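Local atomic coordinates of thyroid hormone-inducible hepatic protein (Mus musculus, PDB entry 3ONT), a protein that takes part in regulating lipogenesis, especially in lactating mammary gland, and is important for making triglycerides with medium-length fatty acid chains. Residues A55-L58 against Y59-F62; F119-H122 against F123-H127; L133-K136 against A137-T141; R142-Q145 against E146-Q150. All blocks are in the same frame, centred on the assembly; numbering follows the deposited sequence.

Contact 1. Residues A55-L58 against Y59-F62; sequences APDL and YTYF
The Asp57 carboxylate lies over the start of the helix that follows it and crosses the Thr60 side chain at about a right angle. A single oxygen, OD2, does the work and is gripped twice by the same residue. Thr60 N donates to Asp57 OD2 at 3.1 Å, with an N-H...O angle of 154° and meeting the oxygen almost end-on to its C-O bond. Thr60 OG1 donates to Asp57 OD2 at 3.0 Å and arrives from above the carboxylate plane. The first torsion of Asp57 explains this reach: at 56° it sets CG between the backbone N and the carbonyl carbon, folding the short side chain back over the next turn. This is N-cap geometry, with Asp57 immediately before helix 58-73, where a carboxylate would be expected to interact favourably with the helix dipole. Its other oxygen, OD1, accepts from Asp41 N, so the cap also ties down the preceding loop. Pro56 borders the cap, its CA 3.6 Å from Thr60 OG1. Beneath these bonds regular helical pairing has already begun: Tyr61 N donates to Asp57 O at 3.1 Å, and Phe62 N to Leu58 O at 2.9 Å in a nearly straight bond of 171°. Apolar contact is slighter, with Leu58 CD1 set obliquely to the Tyr61 ring and 4.3 Å from Tyr61 CB. Leu58 also packs on Val140 of the second subunit and Tyr61 on Lys136 of the second subunit, while Tyr61 OH hydrogen-bonds to Glu112 of its own chain.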
loop_
_atom_site.group_PDB
_atom_site.type_symbol
_atom_site.label_atom_id
_atom_site.label_comp_id
_atom_site.label_asym_id
_atom_site.label_seq_id
_atom_site.Cartn_x
_atom_site.Cartn_y
_atom_site.Cartn_z
ATOM N N ALA A 55 21.064 -23.083 -2.492
ATOM C CA ALA A 55 20.337 -21.904 -2.965
ATOM C C ALA A 55 18.869 -21.997 -2.536
ATOM O O ALA A 55 18.426 -23.061 -2.097
ATOM C CB ALA A 55 20.448 -21.791 -4.489
ATOM N N PRO A 56 18.124 -20.881 -2.622
ATOM C CA PRO A 56 16.670 -20.835 -2.431
ATOM C C PRO A 56 15.861 -21.811 -3.299
ATOM O O PRO A 56 16.123 -21.959 -4.501
ATOM C CB PRO A 56 16.332 -19.408 -2.835
ATOM C CG PRO A 56 17.524 -18.636 -2.399
ATOM C CD PRO A 56 18.709 -19.528 -2.614
ATOM N N ASP A 57 14.877 -22.457 -2.676
ATOM C CA ASP A 57 13.978 -23.383 -3.357
ATOM C C ASP A 57 12.511 -23.056 -3.069
ATOM O O ASP A 57 12.187 -22.029 -2.460
ATOM C CB ASP A 57 14.285 -24.822 -2.934
ATOM C CG ASP A 57 14.218 -25.032 -1.397
ATOM O OD1 ASP A 57 14.811 -26.026 -0.904
ATOM O OD2 ASP A 57 13.584 -24.226 -0.669
ATOM N N LEU A 58 11.629 -23.965 -3.470
ATOM C CA LEU A 58 10.199 -23.821 -3.249
ATOM C C LEU A 58 9.833 -23.646 -1.777
ATOM O O LEU A 58 8.911 -22.903 -1.456
ATOM C CB LEU A 58 9.452 -25.004 -3.837
ATOM C CG LEU A 58 7.979 -24.723 -4.101
ATOM C CD1 LEU A 58 7.796 -23.371 -4.829
ATOM C CD2 LEU A 58 7.345 -25.866 -4.891
ATOM N N TYR A 59 10.540 -24.311 -0.867
ATOM C CA TYR A 59 10.242 -24.110 0.538
ATOM C C TYR A 59 10.546 -22.680 0.995
ATOM O O TYR A 59 9.798 -22.113 1.814
ATOM C CB TYR A 59 10.934 -25.147 1.422
ATOM C CG TYR A 59 10.734 -24.885 2.896
ATOM C CD1 TYR A 59 9.585 -25.324 3.554
ATOM C CD2 TYR A 59 11.680 -24.161 3.626
ATOM C CE1 TYR A 59 9.396 -25.066 4.897
ATOM C CE2 TYR A 59 11.499 -23.892 4.963
ATOM C CZ TYR A 59 10.362 -24.347 5.595
ATOM O OH TYR A 59 10.192 -24.077 6.933
ATOM N N THR A 60 11.621 -22.093 0.476
ATOM C CA THR A 60 11.988 -20.720 0.795
ATOM C C THR A 60 10.895 -19.776 0.300
ATOM O O THR A 60 10.547 -18.789 0.957
ATOM C CB THR A 60 13.293 -20.327 0.093
ATOM O OG1 THR A 60 14.241 -21.391 0.227
ATOM C CG2 THR A 60 13.878 -19.044 0.676
ATOM N N TYR A 61 10.344 -20.104 -0.863
ATOM C CA TYR A 61 9.348 -19.292 -1.493
ATOM C C TYR A 61 8.028 -19.352 -0.732
ATOM O O TYR A 61 7.414 -18.321 -0.416
ATOM C CB TYR A 61 9.151 -19.776 -2.915
ATOM C CG TYR A 61 8.378 -18.813 -3.741
ATOM C CD1 TYR A 61 8.932 -17.593 -4.112
ATOM C CD2 TYR A 61 7.083 -19.106 -4.147
ATOM C CE1 TYR A 61 8.218 -16.694 -4.870
ATOM C CE2 TYR A 61 6.352 -18.200 -4.907
ATOM C CZ TYR A 61 6.926 -17.006 -5.258
ATOM O OH TYR A 61 6.214 -16.116 -6.007
ATOM N N PHE A 62 7.576 -20.565 -0.472
ATOM C CA PHE A 62 6.463 -20.825 0.417
ATOM C C PHE A 62 6.612 -19.990 1.710
ATOM O O PHE A 62 5.703 -19.267 2.109
ATOM C CB PHE A 62 6.470 -22.335 0.666
ATOM C CG PHE A 62 5.564 -22.805 1.745
ATOM C CD1 PHE A 62 4.214 -22.978 1.511
ATOM C CD2 PHE A 62 6.085 -23.174 2.987
ATOM C CE1 PHE A 62 3.374 -23.480 2.520
ATOM C CE2 PHE A 62 5.266 -23.666 4.002
ATOM C CZ PHE A 62 3.907 -23.817 3.768
#

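Contact 2. Residues F119-H122 against F123-H127; sequences FHLH and FCSLH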
loop_
_atom_site.group_PDB
_atom_site.type_symbol
_atom_site.label_atom_id
_atom_site.label_comp_id
_atom_site.label_asym_id
_atom_site.label_seq_id
_atom_site.Cartn_x
_atom_site.Cartn_y
_atom_site.Cartn_z
ATOM N N PHE A 119 7.887 -5.178 -1.304
ATOM C CA PHE A 119 6.567 -5.072 -0.706
ATOM C C PHE A 119 6.672 -4.214 0.532
ATOM O O PHE A 119 5.929 -3.244 0.701
ATOM C CB PHE A 119 6.031 -6.464 -0.354
ATOM C CG PHE A 119 4.768 -6.448 0.464
ATOM C CD1 PHE A 119 3.526 -6.227 -0.143
ATOM C CD2 PHE A 119 4.806 -6.694 1.834
ATOM C CE1 PHE A 119 2.323 -6.221 0.612
ATOM C CE2 PHE A 119 3.614 -6.691 2.607
ATOM C CZ PHE A 119 2.375 -6.450 1.989
ATOM N N HIS A 120 7.617 -4.564 1.396
ATOM C CA HIS A 120 7.812 -3.845 2.636
ATOM C C HIS A 120 8.125 -2.372 2.369
ATOM O O HIS A 120 7.560 -1.493 3.016
ATOM C CB HIS A 120 8.906 -4.503 3.467
ATOM C CG HIS A 120 8.971 -3.991 4.870
ATOM N ND1 HIS A 120 9.988 -3.172 5.318
ATOM C CD2 HIS A 120 8.128 -4.156 5.922
ATOM C CE1 HIS A 120 9.772 -2.865 6.588
ATOM N NE2 HIS A 120 8.650 -3.446 6.979
ATOM N N LEU A 121 8.996 -2.096 1.406
ATOM C CA LEU A 121 9.302 -0.716 1.085
ATOM C C LEU A 121 8.019 0.070 0.726
ATOM O O LEU A 121 7.734 1.101 1.326
ATOM C CB LEU A 121 10.312 -0.618 -0.051
ATOM C CG LEU A 121 10.423 0.784 -0.683
ATOM C CD1 LEU A 121 10.876 1.868 0.315
ATOM C CD2 LEU A 121 11.362 0.727 -1.858
ATOM N N HIS A 122 7.264 -0.445 -0.240
ATOM C CA HIS A 122 5.975 0.103 -0.629
ATOM C C HIS A 122 4.991 0.302 0.513
ATOM O O HIS A 122 4.561 1.439 0.742
ATOM C CB HIS A 122 5.383 -0.740 -1.731
ATOM C CG HIS A 122 6.212 -0.717 -2.972
ATOM N ND1 HIS A 122 6.736 0.452 -3.489
ATOM C CD2 HIS A 122 6.631 -1.710 -3.786
ATOM C CE1 HIS A 122 7.433 0.178 -4.576
ATOM N NE2 HIS A 122 7.388 -1.128 -4.776
ATOM N N PHE A 123 4.653 -0.762 1.252
ATOM C CA PHE A 123 3.628 -0.604 2.284
ATOM C C PHE A 123 4.050 0.379 3.355
ATOM O O PHE A 123 3.224 1.126 3.844
ATOM C CB PHE A 123 3.000 -1.950 2.789
ATOM C CG PHE A 123 3.608 -2.548 4.053
ATOM C CD1 PHE A 123 3.467 -1.934 5.293
ATOM C CD2 PHE A 123 4.259 -3.798 3.999
ATOM C CE1 PHE A 123 4.020 -2.524 6.474
ATOM C CE2 PHE A 123 4.821 -4.434 5.184
ATOM C CZ PHE A 123 4.696 -3.788 6.421
ATOM N N CYS A 124 5.335 0.419 3.678
ATOM C CA CYS A 124 5.832 1.377 4.666
ATOM C C CYS A 124 5.740 2.819 4.171
ATOM O O CYS A 124 5.451 3.733 4.951
ATOM C CB CYS A 124 7.286 1.088 5.049
ATOM S SG CYS A 124 7.475 -0.109 6.356
ATOM N N SER A 125 6.028 3.048 2.892
ATOM C CA SER A 125 5.987 4.428 2.445
ATOM C C SER A 125 4.569 4.929 2.235
ATOM O O SER A 125 4.309 6.098 2.466
ATOM C CB SER A 125 6.969 4.778 1.309
ATOM O OG SER A 125 7.370 3.679 0.542
ATOM N N LEU A 126 3.651 4.043 1.858
ATOM C CA LEU A 126 2.232 4.365 1.924
ATOM C C LEU A 126 1.856 4.822 3.323
ATOM O O LEU A 126 1.244 5.879 3.504
ATOM C CB LEU A 126 1.380 3.164 1.579
ATOM C CG LEU A 126 1.186 2.840 0.111
ATOM C CD1 LEU A 126 0.001 1.913 -0.002
ATOM C CD2 LEU A 126 0.929 4.132 -0.675
ATOM N N HIS A 127 2.237 4.031 4.314
ATOM C CA HIS A 127 1.922 4.327 5.704
ATOM C C HIS A 127 2.458 5.708 6.046
ATOM O O HIS A 127 1.774 6.498 6.692
ATOM C CB HIS A 127 2.514 3.239 6.637
ATOM C CG HIS A 127 2.109 3.371 8.079
ATOM N ND1 HIS A 127 2.675 4.295 8.936
ATOM C CD2 HIS A 127 1.202 2.686 8.817
ATOM C CE1 HIS A 127 2.131 4.179 10.135
ATOM N NE2 HIS A 127 1.234 3.209 10.091
#
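An aromatic cluster of Phe119, His120 and Phe123 occupies one flank of helix 115-147, with the Phe123 ring meeting both of the others from the following turn. The His120 ring turns its edge to the face of Phe123 in an offset edge-to-face arrangement: the centroids are 5.0 Å apart, the planes are at 89°, and His120 CD2 comes closest, 3.4 Å from Phe123 CE2. The Phe119-Phe123 pair is oblique instead, with planes at 58° and Phe119 CD2 at the edge of the Phe123 ring. Having CG anti to the backbone N (chi1 -168°) leans the His120 ring toward the next turn, where Cys124 SG sits over one of its faces, 3.8 Å from the ring centroid. A separate polar feature lies round the helix. Leu121 O accepts from Ser125 N at 3.0 Å and also from Ser125 OG at 2.7 Å, the hydroxyl coming from above the carbonyl plane; the serine hydroxyl is thus satisfied by its own helix. The cluster faces helix 58-73, where Phe119 packs on Ile68 and Val72, and both His120 and Phe123 touch Glu71. Toward the dimer partner, His122 ND1 is hydrogen-bonded to His122 ND1 of the second subunit, and Phe119 packs on Leu126 of that subunit, so this part of helix 115-147 is held between helix 58-73 and the other chain.

Contact 3. Residues L133-K136 against A137-T141; sequences LTRK and AQEVT
Arg135, Lys136 and Glu139 form a salt-bridge network one turn long on helix 115-147, the glutamate drawing on both basic residues with a different oxygen for each. Among the charged pairs, Arg135 NH1 stands 3.5 Å from Glu139 OE2, which lies at the guanidinium edge near its plane. The two side chains run side by side, but the guanidinium and carboxylate planes are 65° apart, so this is not a flat two-pronged pairing. Lys136 NZ is 3.3 Å from Glu139 OE1, its chain bent at chi2 (-109°) and again at chi3 to come round to that oxygen. Among the backbone bonds, the regular helical pairs include Ala137 N to Leu133 O at 2.7 Å and Gln138 N to Thr134 O at 3.2 Å. Among van der Waals contacts, Gln138 CG lies 3.3 Å from Thr134 O, and its amide NE2 lies 3.5 Å from Arg135 CA. With an alanine at Gln138, which strips CG and the amide from the Thr134 carbonyl and from Arg135 CA, that side of the turn would probably be less covered. Toward the second subunit, Leu133 and Lys136 both pack on its Tyr61. On Val140, the CG2 branch lies 3.5 Å from Lys136 O.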
loop_
_atom_site.group_PDB
_atom_site.type_symbol
_atom_site.label_atom_id
_atom_site.label_comp_id
_atom_site.label_asym_id
_atom_site.label_seq_id
_atom_site.Cartn_x
_atom_site.Cartn_y
_atom_site.Cartn_z
ATOM N N LEU A 133 0.271 13.191 5.550
ATOM C CA LEU A 133 -0.823 13.931 4.960
ATOM C C LEU A 133 -2.038 14.107 5.891
ATOM O O LEU A 133 -2.732 15.136 5.824
ATOM C CB LEU A 133 -1.243 13.301 3.640
ATOM C CG LEU A 133 -0.222 13.382 2.501
ATOM C CD1 LEU A 133 -0.817 12.778 1.245
ATOM C CD2 LEU A 133 0.272 14.801 2.231
ATOM N N THR A 134 -2.284 13.116 6.747
ATOM C CA THR A 134 -3.292 13.205 7.787
ATOM C C THR A 134 -3.010 14.408 8.681
ATOM O O THR A 134 -3.921 15.173 8.998
ATOM C CB THR A 134 -3.368 11.895 8.635
ATOM O OG1 THR A 134 -3.794 10.812 7.799
ATOM C CG2 THR A 134 -4.342 12.037 9.799
ATOM N N ARG A 135 -1.751 14.582 9.077
ATOM C CA ARG A 135 -1.357 15.754 9.867
ATOM C C ARG A 135 -1.546 17.049 9.063
ATOM O O ARG A 135 -2.014 18.049 9.601
ATOM C CB ARG A 135 0.094 15.640 10.338
ATOM C CG ARG A 135 0.397 16.445 11.597
ATOM C CD ARG A 135 1.654 17.325 11.459
ATOM N NE ARG A 135 2.774 16.658 10.777
ATOM C CZ ARG A 135 3.710 17.290 10.060
ATOM N NH1 ARG A 135 3.672 18.614 9.908
ATOM N NH2 ARG A 135 4.682 16.590 9.478
ATOM N N LYS A 136 -1.194 17.024 7.780
ATOM C CA LYS A 136 -1.245 18.236 6.958
ATOM C C LYS A 136 -2.694 18.667 6.682
ATOM O O LYS A 136 -3.025 19.839 6.843
ATOM C CB LYS A 136 -0.465 18.055 5.663
ATOM C CG LYS A 136 0.923 17.463 5.867
ATOM C CD LYS A 136 2.026 18.464 5.619
ATOM C CE LYS A 136 2.132 19.473 6.726
ATOM N NZ LYS A 136 2.685 20.755 6.203
ATOM N N ALA A 137 -3.552 17.713 6.311
ATOM C CA ALA A 137 -4.993 17.940 6.247
ATOM C C ALA A 137 -5.544 18.566 7.539
ATOM O O ALA A 137 -6.373 19.485 7.482
ATOM C CB ALA A 137 -5.729 16.655 5.901
ATOM N N GLN A 138 -5.088 18.114 8.704
ATOM C CA GLN A 138 -5.539 18.776 9.936
ATOM C C GLN A 138 -5.115 20.241 9.970
ATOM O O GLN A 138 -5.872 21.095 10.434
ATOM C CB GLN A 138 -5.058 18.075 11.194
ATOM C CG GLN A 138 -5.650 16.717 11.415
ATOM C CD GLN A 138 -4.981 15.985 12.592
ATOM O OE1 GLN A 138 -5.640 15.644 13.581
ATOM N NE2 GLN A 138 -3.667 15.767 12.495
ATOM N N GLU A 139 -3.907 20.518 9.477
ATOM C CA GLU A 139 -3.374 21.874 9.464
ATOM C C GLU A 139 -4.128 22.759 8.474
ATOM O O GLU A 139 -4.332 23.947 8.745
ATOM C CB GLU A 139 -1.868 21.880 9.194
ATOM C CG GLU A 139 -1.036 21.545 10.442
ATOM C CD GLU A 139 0.419 21.152 10.135
ATOM O OE1 GLU A 139 0.849 21.252 8.953
ATOM O OE2 GLU A 139 1.132 20.737 11.082
ATOM N N VAL A 140 -4.568 22.184 7.353
ATOM C CA VAL A 140 -5.380 22.937 6.417
ATOM C C VAL A 140 -6.723 23.317 7.050
ATOM O O VAL A 140 -7.192 24.440 6.874
ATOM C CB VAL A 140 -5.648 22.193 5.108
ATOM C CG1 VAL A 140 -6.629 23.021 4.242
ATOM C CG2 VAL A 140 -4.350 21.906 4.363
ATOM N N THR A 141 -7.331 22.380 7.777
ATOM C CA THR A 141 -8.618 22.608 8.440
ATOM C C THR A 141 -8.475 23.714 9.470
ATOM O O THR A 141 -9.278 24.631 9.505
ATOM C CB THR A 141 -9.125 21.323 9.133
ATOM O OG1 THR A 141 -9.235 20.281 8.165
ATOM C CG2 THR A 141 -10.471 21.537 9.759
#

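Contact 4. Residues R142-Q145 against E146-Q150; sequences RKYQ and EMTGQ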
loop_
_atom_site.group_PDB
_atom_site.type_symbol
_atom_site.label_atom_id
_atom_site.label_comp_id
_atom_site.label_asym_id
_atom_site.label_seq_id
_atom_site.Cartn_x
_atom_site.Cartn_y
_atom_site.Cartn_z
ATOM N N ARG A 142 -7.449 23.613 10.309
ATOM C CA ARG A 142 -7.147 24.635 11.301
ATOM C C ARG A 142 -6.935 26.020 10.642
ATOM O O ARG A 142 -7.459 27.032 11.119
ATOM C CB ARG A 142 -5.910 24.226 12.121
ATOM C CG ARG A 142 -5.720 25.023 13.416
ATOM C CD ARG A 142 -6.902 24.752 14.365
ATOM N NE ARG A 142 -7.273 25.851 15.279
ATOM C CZ ARG A 142 -7.151 25.794 16.614
ATOM N NH1 ARG A 142 -6.638 24.705 17.200
ATOM N NH2 ARG A 142 -7.533 26.825 17.371
ATOM N N LYS A 143 -6.189 26.048 9.537
ATOM C CA LYS A 143 -5.861 27.286 8.864
ATOM C C LYS A 143 -7.132 27.974 8.374
ATOM O O LYS A 143 -7.324 29.169 8.606
ATOM C CB LYS A 143 -4.850 27.049 7.736
ATOM C CG LYS A 143 -4.466 28.307 6.966
ATOM C CD LYS A 143 -3.047 28.831 7.234
ATOM C CE LYS A 143 -2.997 29.962 8.278
ATOM N NZ LYS A 143 -3.455 31.298 7.802
ATOM N N TYR A 144 -8.010 27.220 7.728
ATOM C CA TYR A 144 -9.294 27.767 7.273
ATOM C C TYR A 144 -10.144 28.319 8.416
ATOM O O TYR A 144 -10.754 29.383 8.297
ATOM C CB TYR A 144 -10.102 26.709 6.545
ATOM C CG TYR A 144 -11.359 27.256 5.915
ATOM C CD1 TYR A 144 -12.563 27.277 6.618
ATOM C CD2 TYR A 144 -11.348 27.752 4.603
ATOM C CE1 TYR A 144 -13.713 27.762 6.035
ATOM C CE2 TYR A 144 -12.493 28.239 4.015
ATOM C CZ TYR A 144 -13.673 28.243 4.734
ATOM O OH TYR A 144 -14.827 28.723 4.148
ATOM N N GLN A 145 -10.208 27.577 9.518
ATOM C CA GLN A 145 -10.940 28.037 10.689
ATOM C C GLN A 145 -10.352 29.348 11.180
ATOM O O GLN A 145 -11.095 30.283 11.475
ATOM C CB GLN A 145 -10.949 26.971 11.783
ATOM C CG GLN A 145 -11.873 25.813 11.454
ATOM C CD GLN A 145 -11.689 24.582 12.358
ATOM O OE1 GLN A 145 -10.674 24.417 13.040
ATOM N NE2 GLN A 145 -12.688 23.714 12.355
ATOM N N GLU A 146 -9.021 29.419 11.209
ATOM C CA GLU A 146 -8.317 30.628 11.617
ATOM C C GLU A 146 -8.656 31.782 10.678
ATOM O O GLU A 146 -9.158 32.827 11.121
ATOM C CB GLU A 146 -6.806 30.385 11.705
ATOM C CG GLU A 146 -6.335 29.815 13.057
ATOM C CD GLU A 146 -4.894 29.246 13.046
ATOM O OE1 GLU A 146 -4.106 29.552 12.117
ATOM O OE2 GLU A 146 -4.537 28.490 13.986
HETATM N N MSE A 147 -8.439 31.562 9.381
HETATM C CA MSE A 147 -8.716 32.556 8.337
HETATM C C MSE A 147 -10.100 33.152 8.398
HETATM O O MSE A 147 -10.277 34.328 8.122
HETATM C CB MSE A 147 -8.572 31.936 6.963
HETATM C CG MSE A 147 -7.164 31.725 6.536
HETATM SE SE MSE A 147 -7.182 30.549 5.003
HETATM C CE MSE A 147 -8.678 31.313 4.055
ATOM N N THR A 148 -11.093 32.338 8.709
ATOM C CA THR A 148 -12.454 32.838 8.689
ATOM C C THR A 148 -12.920 33.106 10.114
ATOM O O THR A 148 -14.117 33.050 10.405
ATOM C CB THR A 148 -13.398 31.873 7.979
ATOM O OG1 THR A 148 -13.412 30.626 8.678
ATOM C CG2 THR A 148 -12.944 31.638 6.554
ATOM N N GLY A 149 -11.955 33.367 10.999
ATOM C CA GLY A 149 -12.211 33.738 12.392
ATOM C C GLY A 149 -13.127 32.847 13.216
ATOM O O GLY A 149 -13.841 33.350 14.077
ATOM N N GLN A 150 -13.124 31.534 12.961
ATOM C CA GLN A 150 -13.850 30.577 13.820
ATOM C C GLN A 150 -13.127 30.312 15.151
ATOM O O GLN A 150 -13.756 29.902 16.132
ATOM C CB GLN A 150 -14.116 29.250 13.094
ATOM C CG GLN A 150 -15.281 29.280 12.114
ATOM C CD GLN A 150 -15.242 28.133 11.113
ATOM O OE1 GLN A 150 -15.205 26.955 11.486
ATOM N NE2 GLN A 150 -15.253 28.476 9.828
#
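Tyr144 and Thr148 meet where a Schellman motif ends helix 115-147. Tyr144 O accepts twice from Thr148, from N at 3.0 Å and from OG1 at 3.0 Å, the donors reaching it from opposite faces of the carbonyl plane. Thr148 CG2 meanwhile makes a CH-pi contact over one face of the Tyr144 ring, 4.1 Å from its centroid and 18° off the normal. The Thr148 first torsion of 61° allows both, turning OG1 back toward the helix and the methyl onto the ring. A glycine in place of Thr148 would probably leave the Tyr144 carbonyl with its backbone donor alone and strip the methyl from the ring face. The motif probably sets where Thr148 lies: Gln150 N donates to Gln145 O at 2.8 Å and Gly149 N to Glu146 O at 2.9 Å, while Gly149 turns the chain with a positive phi of 52°, a value that favours glycine. Further out, the Tyr144 hydroxyl is hydrogen-bonded to Ile35 N of the second subunit, which would limit the ring's freedom, and Thr148 packs on Leu38 of that subunit. Arg142 and Glu146 would attract by charge only, Arg142 NE being 4.0 Å from Glu146 OE2 with the oxygen well out of the guanidinium plane. At the end of the motif, the extended Gln150 side chain lies across Gln145, OE1 3.5 Å from Gln145 CG, and its NE2 makes a weak hydrogen bond to Thr148 OG1.

The four contacts follow one another along the chain. Contact 1 opens helix 58-73, while contacts 2, 3 and 4 succeed each other on helix 115-147, contact 4 at its C-terminal end. Centres of contacts 2 and 3 are about 21 Å apart, and those of contacts 3 and 4, which adjoin in sequence, about 13 Å. Centre to centre, contact 1 is about 24 Å from contact 2 and about 57 Å from contact 4, beyond the chain's centre. Within one chain the centres of contacts 1 and 3 are about 44 Å apart, yet across the homodimer residues of contact 1 pack on Lys136 and Val140 of the partner. All four touch the second subunit, so the long helix serves as a dimer surface over much of its length.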